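Local coordinates for protein alanine racemase (Oenococcus oeni PSU-1, PDB 3HUR) that belongs to the alanine racemase family and joins an N-terminal TIM-barrel domain to a mostly beta-stranded C-terminal domain, at residues A[250-262]-A[325-337]. Residues are numbered along the deposited sequence; the frame is centred on the assembly and turned at random.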
ATOM      1  N   ILE A 250       0.390  24.563 -13.157  1.00 34.76           N
ATOM      2  CA  ILE A 250       0.853  25.567 -12.214  1.00 33.85           C
ATOM      3  C   ILE A 250       1.724  25.010 -11.100  1.00 33.19           C
ATOM      4  O   ILE A 250       2.382  25.768 -10.393  1.00 33.23           O
ATOM      5  CB  ILE A 250      -0.325  26.411 -11.611  1.00 33.97           C
ATOM      6  CG1 ILE A 250      -1.083  25.675 -10.501  1.00 33.19           C
ATOM      7  CG2 ILE A 250      -1.303  26.808 -12.705  1.00 33.73           C
ATOM      8  CD1 ILE A 250      -2.156  26.526  -9.895  1.00 30.55           C
ATOM      9  N   PHE A 251       1.758  23.704 -10.947  1.00 32.34           N
ATOM     10  CA  PHE A 251       2.416  23.113  -9.778  1.00 31.95           C
ATOM     11  C   PHE A 251       3.563  22.231 -10.242  1.00 32.17           C
ATOM     12  O   PHE A 251       3.547  21.772 -11.363  1.00 31.59           O
ATOM     13  CB  PHE A 251       1.424  22.282  -8.957  1.00 31.56           C
ATOM     14  CG  PHE A 251       0.782  21.205  -9.752  1.00 29.49           C
ATOM     15  CD1 PHE A 251       1.330  19.964  -9.812  1.00 27.47           C
ATOM     16  CD2 PHE A 251      -0.333  21.479 -10.517  1.00 29.58           C
ATOM     17  CE1 PHE A 251       0.754  18.959 -10.594  1.00 30.77           C
ATOM     18  CE2 PHE A 251      -0.914  20.500 -11.305  1.00 30.23           C
ATOM     19  CZ  PHE A 251      -0.374  19.232 -11.352  1.00 30.55           C
ATOM     20  N   SER A 252       4.535  22.019  -9.351  1.00 32.47           N
ATOM     21  CA  SER A 252       5.648  21.112  -9.512  1.00 32.03           C
ATOM     22  C   SER A 252       5.941  20.506  -8.154  1.00 31.85           C
ATOM     23  O   SER A 252       5.658  21.122  -7.103  1.00 31.19           O
ATOM     24  CB  SER A 252       6.876  21.883  -9.879  1.00 33.23           C
ATOM     25  OG  SER A 252       6.815  22.398 -11.188  1.00 36.71           O
ATOM     26  N   VAL A 253       6.507  19.300  -8.164  1.00 31.10           N
ATOM     27  CA  VAL A 253       7.080  18.745  -6.969  1.00 29.99           C
ATOM     28  C   VAL A 253       8.588  18.974  -7.150  1.00 30.64           C
ATOM     29  O   VAL A 253       9.158  18.684  -8.211  1.00 30.28           O
ATOM     30  CB  VAL A 253       6.726  17.279  -6.741  1.00 29.92           C
ATOM     31  CG1 VAL A 253       7.429  16.760  -5.459  1.00 28.33           C
ATOM     32  CG2 VAL A 253       5.233  17.088  -6.626  1.00 26.14           C
ATOM     33  N   CYS A 254       9.207  19.539  -6.120  1.00 30.04           N
ATOM     34  CA  CYS A 254      10.588  19.884  -6.161  1.00 30.23           C
ATOM     35  C   CYS A 254      11.325  19.305  -4.987  1.00 30.33           C
ATOM     36  O   CYS A 254      10.740  18.981  -3.950  1.00 29.92           O
ATOM     37  CB  CYS A 254      10.736  21.399  -6.038  1.00 30.73           C
ATOM     38  SG  CYS A 254      10.015  22.324  -7.323  1.00 31.96           S
ATOM     39  N   SER A 255      12.639  19.276  -5.142  1.00 30.33           N
ATOM     40  CA  SER A 255      13.538  18.958  -4.077  1.00 30.36           C
ATOM     41  C   SER A 255      14.829  19.770  -4.300  1.00 31.57           C
ATOM     42  O   SER A 255      14.818  20.755  -5.042  1.00 30.50           O
ATOM     43  CB  SER A 255      13.801  17.459  -4.060  1.00 30.47           C
ATOM     44  OG  SER A 255      14.668  17.098  -2.994  1.00 26.91           O
ATOM     45  N   GLU A 256      15.920  19.359  -3.655  1.00 32.39           N
ATOM     46  CA  GLU A 256      17.193  20.056  -3.772  1.00 33.77           C
ATOM     47  C   GLU A 256      18.347  19.095  -3.584  1.00 33.53           C
ATOM     48  O   GLU A 256      18.167  18.048  -3.016  1.00 34.19           O
ATOM     49  CB  GLU A 256      17.274  21.193  -2.744  1.00 34.28           C
ATOM     50  CG  GLU A 256      17.359  20.718  -1.301  1.00 37.64           C
ATOM     51  CD  GLU A 256      17.250  21.848  -0.298  1.00 40.82           C
ATOM     52  OE1 GLU A 256      18.105  22.735  -0.306  1.00 43.43           O
ATOM     53  OE2 GLU A 256      16.312  21.849   0.520  1.00 45.15           O
ATOM     54  N   ILE A 257      19.531  19.464  -4.049  1.00 33.50           N
ATOM     55  CA  ILE A 257      20.713  18.632  -3.924  1.00 33.11           C
ATOM     56  C   ILE A 257      21.171  18.702  -2.464  1.00 33.24           C
ATOM     57  O   ILE A 257      21.451  19.789  -1.984  1.00 32.18           O
ATOM     58  CB  ILE A 257      21.861  19.169  -4.817  1.00 33.24           C
ATOM     59  CG1 ILE A 257      21.521  19.056  -6.291  1.00 33.07           C
ATOM     60  CG2 ILE A 257      23.179  18.427  -4.542  1.00 33.21           C
ATOM     61  CD1 ILE A 257      22.649  19.482  -7.235  1.00 32.48           C
ATOM     62  N   ALA A 258      21.252  17.540  -1.802  1.00 33.83           N
ATOM     63  CA  ALA A 258      21.730  17.394  -0.420  1.00 35.18           C
ATOM     64  C   ALA A 258      23.208  16.988  -0.319  1.00 36.68           C
ATOM     65  O   ALA A 258      23.838  17.192   0.712  1.00 35.53           O
ATOM     66  CB  ALA A 258      20.852  16.369   0.367  1.00 34.35           C
ATOM     67  N   ASP A 259      23.748  16.408  -1.392  1.00 39.36           N
ATOM     68  CA  ASP A 259      25.126  15.953  -1.405  1.00 41.25           C
ATOM     69  C   ASP A 259      25.634  15.861  -2.853  1.00 43.42           C
ATOM     70  O   ASP A 259      24.928  15.375  -3.739  1.00 43.69           O
ATOM     71  CB  ASP A 259      25.204  14.591  -0.712  1.00 41.27           C
ATOM     72  CG  ASP A 259      26.646  14.156  -0.365  1.00 42.37           C
ATOM     73  OD1 ASP A 259      27.485  15.043  -0.102  1.00 41.21           O
ATOM     74  OD2 ASP A 259      26.910  12.910  -0.330  1.00 40.10           O
ATOM     75  N   VAL A 260      26.852  16.349  -3.081  1.00 46.02           N
ATOM     76  CA  VAL A 260      27.572  16.172  -4.362  1.00 48.04           C
ATOM     77  C   VAL A 260      28.922  15.464  -4.141  1.00 49.64           C
ATOM     78  O   VAL A 260      29.706  15.865  -3.279  1.00 49.27           O
ATOM     79  CB  VAL A 260      27.870  17.499  -5.053  1.00 48.22           C
ATOM     80  CG1 VAL A 260      28.287  17.242  -6.495  1.00 48.13           C
ATOM     81  CG2 VAL A 260      26.657  18.407  -5.008  1.00 48.85           C
ATOM     82  N   ARG A 261      29.148  14.403  -4.918  1.00 51.63           N
ATOM     83  CA  ARG A 261      30.351  13.586  -4.860  1.00 53.11           C
ATOM     84  C   ARG A 261      30.979  13.494  -6.265  1.00 54.88           C
ATOM     85  O   ARG A 261      30.281  13.213  -7.246  1.00 54.18           O
ATOM     86  CB  ARG A 261      29.984  12.173  -4.414  1.00 53.04           C
ATOM     87  CG  ARG A 261      29.604  11.986  -2.910  1.00 53.41           C
ATOM     88  CD  ARG A 261      29.198  10.529  -2.647  1.00 52.19           C
ATOM     89  NE  ARG A 261      28.003  10.195  -3.413  1.00 52.48           N
ATOM     90  CZ  ARG A 261      27.604   8.972  -3.786  1.00 55.77           C
ATOM     91  NH1 ARG A 261      28.297   7.872  -3.494  1.00 55.96           N
ATOM     92  NH2 ARG A 261      26.475   8.855  -4.495  1.00 58.06           N
ATOM     93  N   PHE A 262      32.291  13.724  -6.357  1.00 57.16           N
ATOM     94  CA  PHE A 262      33.070  13.347  -7.550  1.00 59.04           C
ATOM     95  C   PHE A 262      33.231  11.837  -7.489  1.00 59.43           C
ATOM     96  O   PHE A 262      33.845  11.328  -6.574  1.00 59.69           O
ATOM     97  CB  PHE A 262      34.446  14.042  -7.530  1.00 60.00           C
ATOM     98  CG  PHE A 262      35.183  14.043  -8.860  1.00 62.65           C
ATOM     99  CD1 PHE A 262      35.556  15.250  -9.455  1.00 64.88           C
ATOM    100  CD2 PHE A 262      35.538  12.847  -9.495  1.00 66.14           C
ATOM    101  CE1 PHE A 262      36.255  15.275 -10.672  1.00 67.07           C
ATOM    102  CE2 PHE A 262      36.230  12.855 -10.718  1.00 67.23           C
ATOM    103  CZ  PHE A 262      36.591  14.075 -11.307  1.00 67.77           C
ATOM    104  N   LEU A 325      25.234  14.819 -12.839  1.00 47.97           N
ATOM    105  CA  LEU A 325      25.155  16.239 -13.213  1.00 48.84           C
ATOM    106  C   LEU A 325      26.080  16.563 -14.402  1.00 50.68           C
ATOM    107  O   LEU A 325      27.059  15.860 -14.646  1.00 51.15           O
ATOM    108  CB  LEU A 325      25.564  17.104 -12.026  1.00 48.15           C
ATOM    109  CG  LEU A 325      24.931  16.790 -10.660  1.00 48.15           C
ATOM    110  CD1 LEU A 325      25.673  17.491  -9.495  1.00 44.06           C
ATOM    111  CD2 LEU A 325      23.443  17.145 -10.674  1.00 45.36           C
ATOM    112  N   ASP A 326      25.795  17.643 -15.122  1.00 52.73           N
ATOM    113  CA  ASP A 326      26.589  17.967 -16.315  1.00 54.48           C
ATOM    114  C   ASP A 326      27.849  18.732 -15.910  1.00 55.03           C
ATOM    115  O   ASP A 326      28.917  18.552 -16.494  1.00 56.16           O
ATOM    116  CB  ASP A 326      25.758  18.618 -17.470  1.00 54.67           C
ATOM    117  CG  ASP A 326      25.055  19.935 -17.086  1.00 57.22           C
ATOM    118  OD1 ASP A 326      25.111  20.358 -15.904  1.00 58.85           O
ATOM    119  OD2 ASP A 326      24.428  20.556 -18.000  1.00 60.68           O
ATOM    120  N   ARG A 327      27.731  19.542 -14.877  1.00 55.40           N
ATOM    121  CA  ARG A 327      28.890  20.163 -14.248  1.00 55.51           C
ATOM    122  C   ARG A 327      28.673  20.014 -12.753  1.00 54.76           C
ATOM    123  O   ARG A 327      27.790  19.284 -12.338  1.00 55.22           O
ATOM    124  CB  ARG A 327      29.017  21.641 -14.673  1.00 55.71           C
ATOM    125  CG  ARG A 327      27.699  22.345 -14.893  1.00 57.18           C
ATOM    126  CD  ARG A 327      27.850  23.857 -14.823  1.00 60.23           C
ATOM    127  NE  ARG A 327      27.586  24.371 -13.473  1.00 61.07           N
ATOM    128  CZ  ARG A 327      26.677  25.295 -13.166  1.00 61.17           C
ATOM    129  NH1 ARG A 327      26.531  25.663 -11.888  1.00 61.64           N
ATOM    130  NH2 ARG A 327      25.923  25.861 -14.113  1.00 60.73           N
ATOM    131  N   LYS A 328      29.467  20.694 -11.943  1.00 53.96           N
ATOM    132  CA  LYS A 328      29.331  20.606 -10.500  1.00 53.45           C
ATOM    133  C   LYS A 328      28.265  21.623 -10.108  1.00 51.73           C
ATOM    134  O   LYS A 328      28.305  22.752 -10.613  1.00 52.18           O
ATOM    135  CB  LYS A 328      30.692  20.923  -9.844  1.00 54.08           C
ATOM    136  CG  LYS A 328      30.735  20.842  -8.301  1.00 56.38           C
ATOM    137  CD  LYS A 328      31.941  21.614  -7.722  1.00 59.16           C
ATOM    138  CE  LYS A 328      32.090  21.414  -6.192  1.00 60.77           C
ATOM    139  NZ  LYS A 328      32.616  22.644  -5.481  1.00 61.27           N
ATOM    140  N   TYR A 329      27.309  21.250  -9.243  1.00 49.24           N
ATOM    141  CA  TYR A 329      26.396  22.257  -8.663  1.00 47.08           C
ATOM    142  C   TYR A 329      26.544  22.311  -7.164  1.00 46.04           C
ATOM    143  O   TYR A 329      26.894  21.322  -6.544  1.00 46.35           O
ATOM    144  CB  TYR A 329      24.934  21.992  -9.023  1.00 46.83           C
ATOM    145  CG  TYR A 329      24.637  22.180 -10.472  1.00 44.66           C
ATOM    146  CD1 TYR A 329      25.061  21.240 -11.405  1.00 45.04           C
ATOM    147  CD2 TYR A 329      23.961  23.288 -10.925  1.00 44.63           C
ATOM    148  CE1 TYR A 329      24.813  21.393 -12.752  1.00 43.27           C
ATOM    149  CE2 TYR A 329      23.704  23.459 -12.299  1.00 44.66           C
ATOM    150  CZ  TYR A 329      24.139  22.494 -13.188  1.00 44.23           C
ATOM    151  OH  TYR A 329      23.920  22.631 -14.530  1.00 49.96           O
ATOM    152  N   PRO A 330      26.260  23.466  -6.565  1.00 44.70           N
ATOM    153  CA  PRO A 330      26.336  23.581  -5.136  1.00 44.23           C
ATOM    154  C   PRO A 330      25.125  22.968  -4.426  1.00 44.22           C
ATOM    155  O   PRO A 330      24.006  22.956  -4.960  1.00 43.89           O
ATOM    156  CB  PRO A 330      26.319  25.087  -4.924  1.00 44.06           C
ATOM    157  CG  PRO A 330      25.501  25.579  -6.010  1.00 44.45           C
ATOM    158  CD  PRO A 330      25.860  24.739  -7.182  1.00 44.65           C
ATOM    159  N   ILE A 331      25.331  22.539  -3.184  1.00 43.32           N
ATOM    160  CA  ILE A 331      24.244  21.943  -2.457  1.00 42.39           C
ATOM    161  C   ILE A 331      23.186  23.016  -2.333  1.00 41.39           C
ATOM    162  O   ILE A 331      23.489  24.194  -2.337  1.00 40.59           O
ATOM    163  CB  ILE A 331      24.691  21.327  -1.086  1.00 42.61           C
ATOM    164  CG1 ILE A 331      25.090  22.401  -0.101  1.00 42.40           C
ATOM    165  CG2 ILE A 331      25.826  20.282  -1.262  1.00 40.98           C
ATOM    166  CD1 ILE A 331      24.060  22.597   0.964  1.00 43.51           C
ATOM    167  N   GLY A 332      21.934  22.611  -2.275  1.00 40.93           N
ATOM    168  CA  GLY A 332      20.852  23.596  -2.147  1.00 40.32           C
ATOM    169  C   GLY A 332      20.242  23.990  -3.476  1.00 39.75           C
ATOM    170  O   GLY A 332      19.261  24.692  -3.496  1.00 39.36           O
ATOM    171  N   THR A 333      20.830  23.516  -4.573  1.00 39.24           N
ATOM    172  CA  THR A 333      20.330  23.743  -5.908  1.00 38.73           C
ATOM    173  C   THR A 333      19.017  23.021  -6.131  1.00 38.74           C
ATOM    174  O   THR A 333      18.930  21.838  -5.889  1.00 38.52           O
ATOM    175  CB  THR A 333      21.344  23.229  -6.939  1.00 38.43           C
ATOM    176  OG1 THR A 333      22.540  24.018  -6.843  1.00 40.05           O
ATOM    177  CG2 THR A 333      20.798  23.302  -8.349  1.00 37.30           C
ATOM    178  N   ARG A 334      18.019  23.745  -6.647  1.00 38.77           N
ATOM    179  CA  ARG A 334      16.674  23.234  -6.815  1.00 38.33           C
ATOM    180  C   ARG A 334      16.602  22.135  -7.822  1.00 36.54           C
ATOM    181  O   ARG A 334      17.288  22.195  -8.815  1.00 35.31           O
ATOM    182  CB  ARG A 334      15.739  24.336  -7.286  1.00 39.46           C
ATOM    183  CG  ARG A 334      14.271  23.887  -7.356  1.00 42.68           C
ATOM    184  CD  ARG A 334      13.352  25.067  -7.526  1.00 49.30           C
ATOM    185  NE  ARG A 334      13.130  25.304  -8.943  1.00 53.96           N
ATOM    186  CZ  ARG A 334      12.369  26.262  -9.449  1.00 57.92           C
ATOM    187  NH1 ARG A 334      11.753  27.149  -8.666  1.00 57.96           N
ATOM    188  NH2 ARG A 334      12.240  26.336 -10.770  1.00 61.02           N
ATOM    189  N   VAL A 335      15.750  21.149  -7.555  1.00 35.43           N
ATOM    190  CA  VAL A 335      15.477  20.069  -8.493  1.00 35.67           C
ATOM    191  C   VAL A 335      13.973  19.955  -8.704  1.00 36.03           C
ATOM    192  O   VAL A 335      13.193  20.146  -7.775  1.00 35.72           O
ATOM    193  CB  VAL A 335      15.989  18.764  -7.952  1.00 36.14           C
ATOM    194  CG1 VAL A 335      15.623  17.657  -8.859  1.00 36.41           C
ATOM    195  CG2 VAL A 335      17.519  18.840  -7.742  1.00 36.62           C
ATOM    196  N   THR A 336      13.561  19.702  -9.942  1.00 36.64           N
ATOM    197  CA  THR A 336      12.142  19.574 -10.266  1.00 37.02           C
ATOM    198  C   THR A 336      11.877  18.176 -10.819  1.00 37.12           C
ATOM    199  O   THR A 336      12.592  17.682 -11.674  1.00 37.58           O
ATOM    200  CB  THR A 336      11.663  20.631 -11.270  1.00 36.87           C
ATOM    201  OG1 THR A 336      11.915  21.929 -10.739  1.00 40.28           O
ATOM    202  CG2 THR A 336      10.173  20.505 -11.511  1.00 37.02           C
ATOM    203  N   LEU A 337      10.848  17.539 -10.290  1.00 36.86           N
ATOM    204  CA  LEU A 337      10.490  16.215 -10.705  1.00 36.62           C
ATOM    205  C   LEU A 337       9.632  16.298 -11.947  1.00 37.31           C
ATOM    206  O   LEU A 337       8.981  17.305 -12.175  1.00 37.13           O
ATOM    207  CB  LEU A 337       9.784  15.497  -9.555  1.00 35.86           C
ATOM    208  CG  LEU A 337      10.898  14.840  -8.735  1.00 35.46           C
ATOM    209  CD1 LEU A 337      11.007  15.414  -7.378  1.00 33.02           C
ATOM    210  CD2 LEU A 337      10.734  13.309  -8.753  1.00 32.77           C
TER
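S255 and V335 form the central antiparallel pair between strands 251-256 and 334-337 in the C-terminal beta domain of this alanine racemase, and the loop 325-333 packs beside I257 and V260. The two residues exchange hydrogen bonds, S255 N to V335 O and V335 N to S255 O (2.7 Å), the latter with its donor above the carbonyl plane. Non-hydrogen-bonded pairs C254-T336 and E256-R334 flank them, and L337 N reaches V253 O almost straight (2.9 Å, 174°). Just past the strand ends both backbone polar atoms of I257 bond to the turn: N donates to T333 O (3.1 Å), and O takes G332 N in the carbonyl plane (2.9 Å). From I257 CB, near T333 O, the side chain runs on through CG1, which passes the same oxygen at 3.8 Å. With CG1 beside the backbone N (chi1 -66°) and the chain then extended, CD1 ends among Y329 CB (3.8 Å), T333 CB and L325 CD2. L325 is shared with V260, whose CG1 meets L325 CD1 (4.0 Å), while V260 CG2 packs against Y329 O and I331 CG2. Between I257 and V260, A258 and D259 face T285 in a classic beta bulge; A258 O accepts a hydrogen bond from T357 OG1 of a second subunit. In the type II turn P330 to T333, a CB on G332 (phi 95°) would jam against I331 O; P330 O receives T333 N and, on a lone pair, T333 OG1 (2.6 Å).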